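Local atomic coordinates of cytosolic IMP-GMP specific 5'-nucleotidase (Legionella pneumophila subsp. pneumophila, PDB entry 4OHF), a protein that probably hydrolyses 5'-nucleotides such as IMP and GMP with the help of magnesium, and also binds GMP at a site between its subunits. Residues L82-R86 / A412-Y418; D66-L72 / N403-V409; S333-A337 / S400-P404. One frame throughout, in Å; residues are numbered along the deposited sequence.

In the fold
Contact 2 is the first to begin along the chain, at the loop 66-72 ahead of strand 73-75; contact 1 opens soon after, where strand 80-84 runs out. Both reach across more than 300 residues and cross, since 403-409 is met before 412-418. Inside the large loop of contact 1 nests contact 3, which spans the long helices 338-367 and 374-399 and brings the connection after them back to helix 327-336, which follows strand 319-323 of the central sheet. Contacts 2 and 3 share Asn403 and Pro404, and Lys83 NZ and Ser417 OG link contacts 1 and 2. Together they tie the five-stranded sheet to the central HAD-like core through the segment 400-418.

Contact 1: L82-R86 / A412-Y418; sequences LKLSR and AGAEESY. With 5GP (guanosine-5'-monophosphate), chain E.
This is a buried backbone bridge joining the end of strand 80-84, in the five-stranded sheet, to the segment leading from hairpin 411-416 into helix 418-426. Both chains are extended at the single bridge, Ser85 with Ser417 (CA-CA 4.2 Å), an antiparallel, non-hydrogen-bonded pair, and turn to helical angles at Arg86 and Tyr418. Two hydrogen bonds frame it: Tyr418 N to Leu84 O, 2.7 Å, and Arg86 N to Glu416 O, 2.9 Å. Leu84 CB packs on Tyr418 CB at 3.7 Å. The hairpin is closed by Ala412 N to Glu415 O, 2.7 Å, with Gly413 at phi/psi 97/-128. A water joins Lys83 NZ (2.9 Å) to Gly413 N (3.2 Å), while Lys83 NZ also binds Trp406 O. Ser417, chi1 p, N-caps helix 418-426, and its OG meets Val409 O. Glu416 (chi1 m, chi2 t) and Arg86 (chi1 p, chi2 138°, chi3 p) form a salt bridge, Arg86 NE to Glu416 OE2, 3.3 Å. Arg86 NH1 lies 3.2 Å from N7 of GMP, a weak hydrogen bond. Tyr87 and Tyr421 belong to the same pocket, and Arg86 NH1 of the second subunit hydrogen-bonds the nucleotide: an intersubunit site distinct from the magnesium ligands, consistent with an allosteric effector pocket.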
# COMPACT_ATOMS: atom_id res chain seq x y z
N LEU B 82 8.37 18.74 14.66
CA LEU B 82 7.01 19.03 15.09
C LEU B 82 6.49 18.44 16.40
O LEU B 82 6.89 17.35 16.81
CB LEU B 82 6.06 18.59 13.97
CG LEU B 82 6.52 18.85 12.53
CD1 LEU B 82 5.51 18.28 11.57
CD2 LEU B 82 6.70 20.35 12.28
N LYS B 83 5.59 19.19 17.03
CA LYS B 83 4.92 18.80 18.28
C LYS B 83 3.48 18.55 17.79
O LYS B 83 2.75 19.49 17.45
CB LYS B 83 4.90 19.98 19.26
CG LYS B 83 5.06 19.65 20.76
CD LYS B 83 3.99 18.74 21.32
CE LYS B 83 4.18 18.54 22.82
NZ LYS B 83 4.00 19.79 23.59
N LEU B 84 3.06 17.29 17.76
CA LEU B 84 1.72 16.96 17.28
C LEU B 84 0.71 16.60 18.36
O LEU B 84 1.06 16.21 19.46
CB LEU B 84 1.81 15.80 16.29
CG LEU B 84 2.12 16.06 14.82
CD1 LEU B 84 3.03 17.25 14.63
CD2 LEU B 84 2.74 14.81 14.25
N SER B 85 -0.57 16.75 18.02
CA SER B 85 -1.66 16.42 18.94
C SER B 85 -1.94 14.97 18.64
O SER B 85 -1.40 14.43 17.68
CB SER B 85 -2.90 17.22 18.61
OG SER B 85 -3.48 16.76 17.39
N ARG B 86 -2.80 14.34 19.44
CA ARG B 86 -3.09 12.93 19.21
C ARG B 86 -3.63 12.63 17.82
O ARG B 86 -3.50 11.51 17.34
CB ARG B 86 -4.07 12.38 20.27
CG ARG B 86 -5.48 12.91 20.18
CD ARG B 86 -6.49 11.77 20.42
NE ARG B 86 -6.31 11.09 21.70
CZ ARG B 86 -6.07 9.78 21.84
NH1 ARG B 86 -5.96 9.01 20.76
NH2 ARG B 86 -5.92 9.25 23.05
N ALA B 412 -0.53 18.61 24.02
CA ALA B 412 -0.30 19.37 22.79
C ALA B 412 -1.38 20.45 22.79
O ALA B 412 -2.33 20.42 22.01
CB ALA B 412 -0.45 18.48 21.58
N GLY B 413 -1.22 21.42 23.68
CA GLY B 413 -2.20 22.48 23.80
C GLY B 413 -3.07 22.05 24.95
O GLY B 413 -2.58 21.73 26.05
N ALA B 414 -4.38 22.05 24.73
CA ALA B 414 -5.31 21.62 25.76
C ALA B 414 -5.57 20.13 25.60
O ALA B 414 -6.08 19.48 26.50
CB ALA B 414 -6.58 22.40 25.65
N GLU B 415 -5.22 19.58 24.44
CA GLU B 415 -5.43 18.16 24.19
C GLU B 415 -4.17 17.35 24.36
O GLU B 415 -3.09 17.88 24.65
CB GLU B 415 -5.99 17.90 22.79
CG GLU B 415 -5.79 19.03 21.81
CD GLU B 415 -6.38 18.72 20.44
OE1 GLU B 415 -7.53 18.22 20.38
OE2 GLU B 415 -5.69 19.00 19.43
N GLU B 416 -4.31 16.06 24.16
CA GLU B 416 -3.19 15.16 24.30
C GLU B 416 -2.19 15.29 23.16
O GLU B 416 -2.55 15.61 22.02
CB GLU B 416 -3.71 13.73 24.41
CG GLU B 416 -4.84 13.60 25.38
CD GLU B 416 -5.39 12.21 25.41
OE1 GLU B 416 -4.72 11.33 25.99
OE2 GLU B 416 -6.48 12.00 24.83
N SER B 417 -0.93 15.05 23.48
CA SER B 417 0.11 15.10 22.48
C SER B 417 0.05 13.77 21.73
O SER B 417 -0.53 12.79 22.22
CB SER B 417 1.48 15.28 23.14
OG SER B 417 1.79 14.18 23.97
N TYR B 418 0.61 13.76 20.53
CA TYR B 418 0.63 12.55 19.73
C TYR B 418 1.33 11.46 20.55
O TYR B 418 0.95 10.29 20.48
CB TYR B 418 1.37 12.83 18.41
CG TYR B 418 1.57 11.60 17.54
CD1 TYR B 418 0.48 10.92 17.00
CD2 TYR B 418 2.84 11.08 17.34
CE1 TYR B 418 0.66 9.74 16.29
CE2 TYR B 418 3.03 9.91 16.64
CZ TYR B 418 1.94 9.24 16.12
OH TYR B 418 2.14 8.05 15.45
P 5GP E . -7.43 4.39 10.92
O1P 5GP E . -7.26 2.96 10.53
O2P 5GP E . -8.10 4.53 12.26
O3P 5GP E . -8.19 5.19 9.87
O5' 5GP E . -5.98 5.09 10.97
C5' 5GP E . -4.95 4.62 11.85
C4' 5GP E . -4.39 5.75 12.70
O4' 5GP E . -5.32 6.49 13.50
C3' 5GP E . -3.29 5.36 13.71
O3' 5GP E . -2.09 4.79 13.10
C2' 5GP E . -3.08 6.69 14.40
O2' 5GP E . -1.99 7.43 13.73
C1' 5GP E . -4.48 7.38 14.30
N9 5GP E . -5.13 7.61 15.67
C8 5GP E . -4.95 8.64 16.52
N7 5GP E . -5.71 8.50 17.64
C5 5GP E . -6.40 7.34 17.48
C6 5GP E . -7.35 6.62 18.25
O6 5GP E . -7.71 7.07 19.36
N1 5GP E . -7.87 5.43 17.77
C2 5GP E . -7.49 4.92 16.57
N2 5GP E . -8.02 3.75 16.12
N3 5GP E . -6.56 5.59 15.79
C4 5GP E . -6.03 6.78 16.23
O HOH W 1 1.89 21.68 24.11

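Contact 2: D66-L72 / N403-V409; sequences DDAIRGL and NPKWERV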
# COMPACT_ATOMS: atom_id res chain seq x y z
N ASP B 66 17.90 20.11 27.23
CA ASP B 66 16.60 20.74 27.13
C ASP B 66 16.21 21.33 25.78
O ASP B 66 15.10 21.84 25.65
CB ASP B 66 16.44 21.81 28.21
CG ASP B 66 16.48 21.24 29.61
OD1 ASP B 66 15.70 20.29 29.89
OD2 ASP B 66 17.27 21.74 30.43
N ASP B 67 17.08 21.28 24.78
CA ASP B 67 16.74 21.83 23.46
C ASP B 67 15.61 21.06 22.79
O ASP B 67 14.97 21.55 21.84
CB ASP B 67 17.95 21.85 22.53
CG ASP B 67 18.88 23.02 22.82
OD1 ASP B 67 18.36 24.08 23.22
OD2 ASP B 67 20.11 22.88 22.62
N ALA B 68 15.36 19.85 23.27
CA ALA B 68 14.29 19.03 22.74
C ALA B 68 13.57 18.26 23.85
O ALA B 68 14.03 18.20 25.00
CB ALA B 68 14.83 18.07 21.69
N ILE B 69 12.43 17.68 23.51
CA ILE B 69 11.63 16.93 24.46
C ILE B 69 11.20 15.62 23.82
O ILE B 69 11.31 15.45 22.61
CB ILE B 69 10.44 17.80 24.90
CG1 ILE B 69 10.45 17.86 26.42
CG2 ILE B 69 9.12 17.31 24.32
CD1 ILE B 69 9.31 18.67 26.98
N ARG B 70 10.73 14.67 24.63
CA ARG B 70 10.31 13.38 24.07
C ARG B 70 8.98 13.50 23.32
O ARG B 70 8.16 14.34 23.65
CB ARG B 70 10.18 12.35 25.19
CG ARG B 70 9.76 10.94 24.71
CD ARG B 70 9.74 9.97 25.86
NE ARG B 70 9.46 8.61 25.44
CZ ARG B 70 9.50 7.56 26.26
NH1 ARG B 70 9.81 7.71 27.54
NH2 ARG B 70 9.22 6.34 25.80
N GLY B 71 8.81 12.66 22.30
CA GLY B 71 7.57 12.65 21.53
C GLY B 71 7.53 13.46 20.24
O GLY B 71 6.58 13.36 19.49
N LEU B 72 8.57 14.25 19.98
CA LEU B 72 8.60 15.08 18.79
C LEU B 72 8.69 14.28 17.50
O LEU B 72 9.13 13.13 17.49
CB LEU B 72 9.77 16.07 18.86
CG LEU B 72 9.79 16.95 20.10
CD1 LEU B 72 10.86 18.03 19.95
CD2 LEU B 72 8.40 17.57 20.33
N ASN B 403 9.38 22.79 29.66
CA ASN B 403 10.38 23.05 28.64
C ASN B 403 9.97 24.28 27.80
O ASN B 403 8.91 24.28 27.17
CB ASN B 403 10.52 21.80 27.76
CG ASN B 403 11.45 22.01 26.59
OD1 ASN B 403 11.12 22.74 25.65
ND2 ASN B 403 12.63 21.39 26.65
N PRO B 404 10.79 25.34 27.81
CA PRO B 404 10.48 26.55 27.05
C PRO B 404 10.13 26.42 25.56
O PRO B 404 9.25 27.13 25.06
CB PRO B 404 11.70 27.45 27.30
CG PRO B 404 12.78 26.52 27.73
CD PRO B 404 12.04 25.51 28.56
N LYS B 405 10.81 25.52 24.86
CA LYS B 405 10.52 25.34 23.45
C LYS B 405 9.33 24.44 23.14
O LYS B 405 8.57 24.70 22.20
CB LYS B 405 11.74 24.78 22.72
CG LYS B 405 12.94 25.72 22.63
CD LYS B 405 14.19 25.02 22.05
CE LYS B 405 14.06 24.72 20.56
NZ LYS B 405 15.29 24.04 19.99
N TRP B 406 9.14 23.38 23.93
CA TRP B 406 8.10 22.40 23.61
C TRP B 406 6.94 22.16 24.55
O TRP B 406 6.00 21.45 24.19
CB TRP B 406 8.76 21.06 23.32
CG TRP B 406 9.84 21.16 22.33
CD1 TRP B 406 11.19 21.30 22.57
CD2 TRP B 406 9.69 21.17 20.91
NE1 TRP B 406 11.88 21.40 21.38
CE2 TRP B 406 10.98 21.33 20.35
CE3 TRP B 406 8.58 21.07 20.07
CZ2 TRP B 406 11.18 21.38 18.97
CZ3 TRP B 406 8.79 21.11 18.70
CH2 TRP B 406 10.08 21.27 18.16
N GLU B 407 6.97 22.74 25.74
CA GLU B 407 5.88 22.54 26.67
C GLU B 407 5.90 21.09 27.14
O GLU B 407 6.95 20.46 27.11
CB GLU B 407 4.55 22.92 26.00
CG GLU B 407 4.31 24.43 25.95
CD GLU B 407 3.51 24.90 24.73
OE1 GLU B 407 3.15 26.10 24.67
OE2 GLU B 407 3.24 24.07 23.82
N ARG B 408 4.75 20.56 27.56
CA ARG B 408 4.66 19.19 28.08
C ARG B 408 4.77 18.05 27.09
O ARG B 408 4.42 18.17 25.91
CB ARG B 408 3.35 19.01 28.84
CG ARG B 408 3.41 19.51 30.26
CD ARG B 408 2.05 19.52 30.91
NE ARG B 408 1.40 20.81 30.72
CZ ARG B 408 0.22 21.12 31.24
NH1 ARG B 408 -0.42 20.22 31.99
NH2 ARG B 408 -0.31 22.32 31.04
N VAL B 409 5.26 16.93 27.60
CA VAL B 409 5.42 15.73 26.79
C VAL B 409 4.06 15.14 26.45
O VAL B 409 3.84 14.71 25.32
CB VAL B 409 6.25 14.65 27.54
CG1 VAL B 409 6.14 13.32 26.85
CG2 VAL B 409 7.70 15.08 27.62
O HOH W 2 13.44 24.47 25.51
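Trp406 offers one face of its indole to Leu72, whose CD1 sits 3.4 Å from the centroid of the six-membered ring and 13° off its normal, a close CH-pi contact. The ring edge serves a polar purpose: Trp406 NE1 donates to Asp67 O at 3.1 Å. Lys405 NZ donates to that same Asp67 O, also at 3.1 Å, so one carbonyl receives two side chains from consecutive residues. At the preceding carbonyl, Asp66 O, Asn403 ND2 donates at 2.7 Å, and a water bridges Asp66 O (3.1 Å) to Lys405 N (2.9 Å). Loop 66-72 is thus held through its carbonyl oxygens by side chains of the opposing loop. Asn403 also braces its own turn: Trp406 N donates to Asn403 OD1 at 2.7 Å, an Asx motif, and Glu407 N to Asn403 O at 2.9 Å.

Beyond these polar ties, Ile69 points toward the opposing loop. Its CG2 lies 3.9 Å from Trp406 CB, while its CD1 approaches Asn403 CB at 3.4 Å and Val409 CG2 at 4.0 Å. Ile69 also opens a type II turn ending at Leu72, with Gly71 at the positive-phi corner. The turn places both residues against Trp406, whereas the fully extended Arg70 side chain leads away to salt bridges with Glu326 and Asp125 and a hydrogen bond to the carbonyl oxygen of the magnesium ligand Asp303. The packing joins 66-72, in the insertion between core strands 19-22 and 204-208, to the loop after helix 374-399, while Arg70 separately extends toward the HAD-type metal site, consistent with a cap domain beside the catalytic core.

Contact 3: S333-A337 / S400-P404; sequences SQIRA and SFYNP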
# COMPACT_ATOMS: atom_id res chain seq x y z
N SER B 333 6.72 19.06 37.54
CA SER B 333 6.35 20.35 36.99
C SER B 333 4.86 20.69 37.09
O SER B 333 4.50 21.84 37.29
CB SER B 333 6.80 20.45 35.53
OG SER B 333 8.21 20.57 35.46
N GLN B 334 3.99 19.70 36.97
CA GLN B 334 2.56 19.99 37.05
C GLN B 334 2.19 20.39 38.49
O GLN B 334 1.26 21.17 38.71
CB GLN B 334 1.74 18.78 36.60
CG GLN B 334 2.01 18.35 35.15
CD GLN B 334 1.23 17.10 34.73
OE1 GLN B 334 0.03 17.15 34.46
NE2 GLN B 334 1.92 15.97 34.70
N ILE B 335 2.94 19.86 39.45
CA ILE B 335 2.74 20.16 40.86
C ILE B 335 3.20 21.58 41.15
O ILE B 335 2.56 22.33 41.88
CB ILE B 335 3.54 19.20 41.74
CG1 ILE B 335 3.15 17.76 41.42
CG2 ILE B 335 3.31 19.54 43.21
CD1 ILE B 335 3.87 16.71 42.25
N ARG B 336 4.34 21.95 40.58
CA ARG B 336 4.90 23.28 40.77
C ARG B 336 4.07 24.32 40.06
O ARG B 336 4.24 25.52 40.26
CB ARG B 336 6.33 23.34 40.23
CG ARG B 336 7.41 23.31 41.31
CD ARG B 336 8.63 22.56 40.81
NE ARG B 336 8.83 22.75 39.37
CZ ARG B 336 9.51 21.92 38.58
NH1 ARG B 336 10.07 20.82 39.08
NH2 ARG B 336 9.61 22.19 37.28
N ALA B 337 3.15 23.86 39.22
CA ALA B 337 2.32 24.77 38.45
C ALA B 337 0.89 24.77 38.93
O ALA B 337 0.05 25.54 38.44
CB ALA B 337 2.39 24.39 36.96
N SER B 400 6.50 28.72 31.94
CA SER B 400 7.80 28.71 32.58
C SER B 400 8.07 27.46 33.44
O SER B 400 9.21 27.24 33.86
CB SER B 400 7.98 29.97 33.43
OG SER B 400 6.98 30.05 34.43
N PHE B 401 7.03 26.66 33.71
CA PHE B 401 7.18 25.44 34.51
C PHE B 401 7.58 24.22 33.65
O PHE B 401 7.96 23.18 34.18
CB PHE B 401 5.90 25.09 35.26
CG PHE B 401 5.55 26.07 36.35
CD1 PHE B 401 4.73 27.17 36.09
CD2 PHE B 401 6.06 25.90 37.64
CE1 PHE B 401 4.44 28.09 37.10
CE2 PHE B 401 5.77 26.82 38.65
CZ PHE B 401 4.96 27.91 38.38
N TYR B 402 7.49 24.37 32.34
CA TYR B 402 7.82 23.29 31.43
C TYR B 402 8.86 23.74 30.42
O TYR B 402 9.18 24.93 30.35
CB TYR B 402 6.56 22.83 30.70
CG TYR B 402 5.40 22.53 31.63
CD1 TYR B 402 5.41 21.40 32.43
CD2 TYR B 402 4.30 23.38 31.70
CE1 TYR B 402 4.36 21.11 33.29
CE2 TYR B 402 3.24 23.11 32.57
CZ TYR B 402 3.27 21.96 33.36
OH TYR B 402 2.23 21.64 34.20
N ASN B 403 9.38 22.79 29.66
CA ASN B 403 10.38 23.05 28.64
C ASN B 403 9.97 24.28 27.80
O ASN B 403 8.91 24.28 27.17
CB ASN B 403 10.52 21.80 27.76
CG ASN B 403 11.45 22.01 26.59
OD1 ASN B 403 11.12 22.74 25.65
ND2 ASN B 403 12.63 21.39 26.65
N PRO B 404 10.79 25.34 27.81
CA PRO B 404 10.48 26.55 27.05
C PRO B 404 10.13 26.42 25.56
O PRO B 404 9.25 27.13 25.06
CB PRO B 404 11.70 27.45 27.30
CG PRO B 404 12.78 26.52 27.73
CD PRO B 404 12.04 25.51 28.56
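Aromatic packing dominates where helix 327-336 and the residue after it meet the chain that has just left helix 374-399. Phe401 turns one ring face to Ala337: the CA of Ala337 stands 3.8 Å from the ring centroid, only 4° off the normal, a CH-pi contact, and Ala337 CB is 3.6 Å from Phe401 CG. The aliphatic root of Arg336 adds to this, its CB lying 3.7 Å from Phe401 CD2. Tyr402 runs along a neighbouring part of the helix, with its CE1 3.4 Å from Ser333 CB and its OH 3.4 Å from Gln334 CG. The methyl group of Ala337 reaches the second ring more loosely, its CB 4.4 Å from Tyr402 CZ. Gln334 and Ile335 pack on Ile459 of the second subunit.

Polar contacts are fewer. Ser333 OG lies 2.9 Å from Phe401 O, but its single proton also has Glu329 O, one helical turn back, within reach, so the choice of acceptor is unsettled. Tyr402 OH makes a weak hydrogen bond to Glu341 on the next helix, 338-367, which extends the contact beyond the two segments.

Away from the magnesium and GMP sites, two successive aromatic residues thus both approach the small side chain of Ala337, and a serine hydroxyl faces a backbone carbonyl alongside them. Such chemistry implies that the chain returning from the long helical pair is held against the helix preceding that pair chiefly by close, apolar fit.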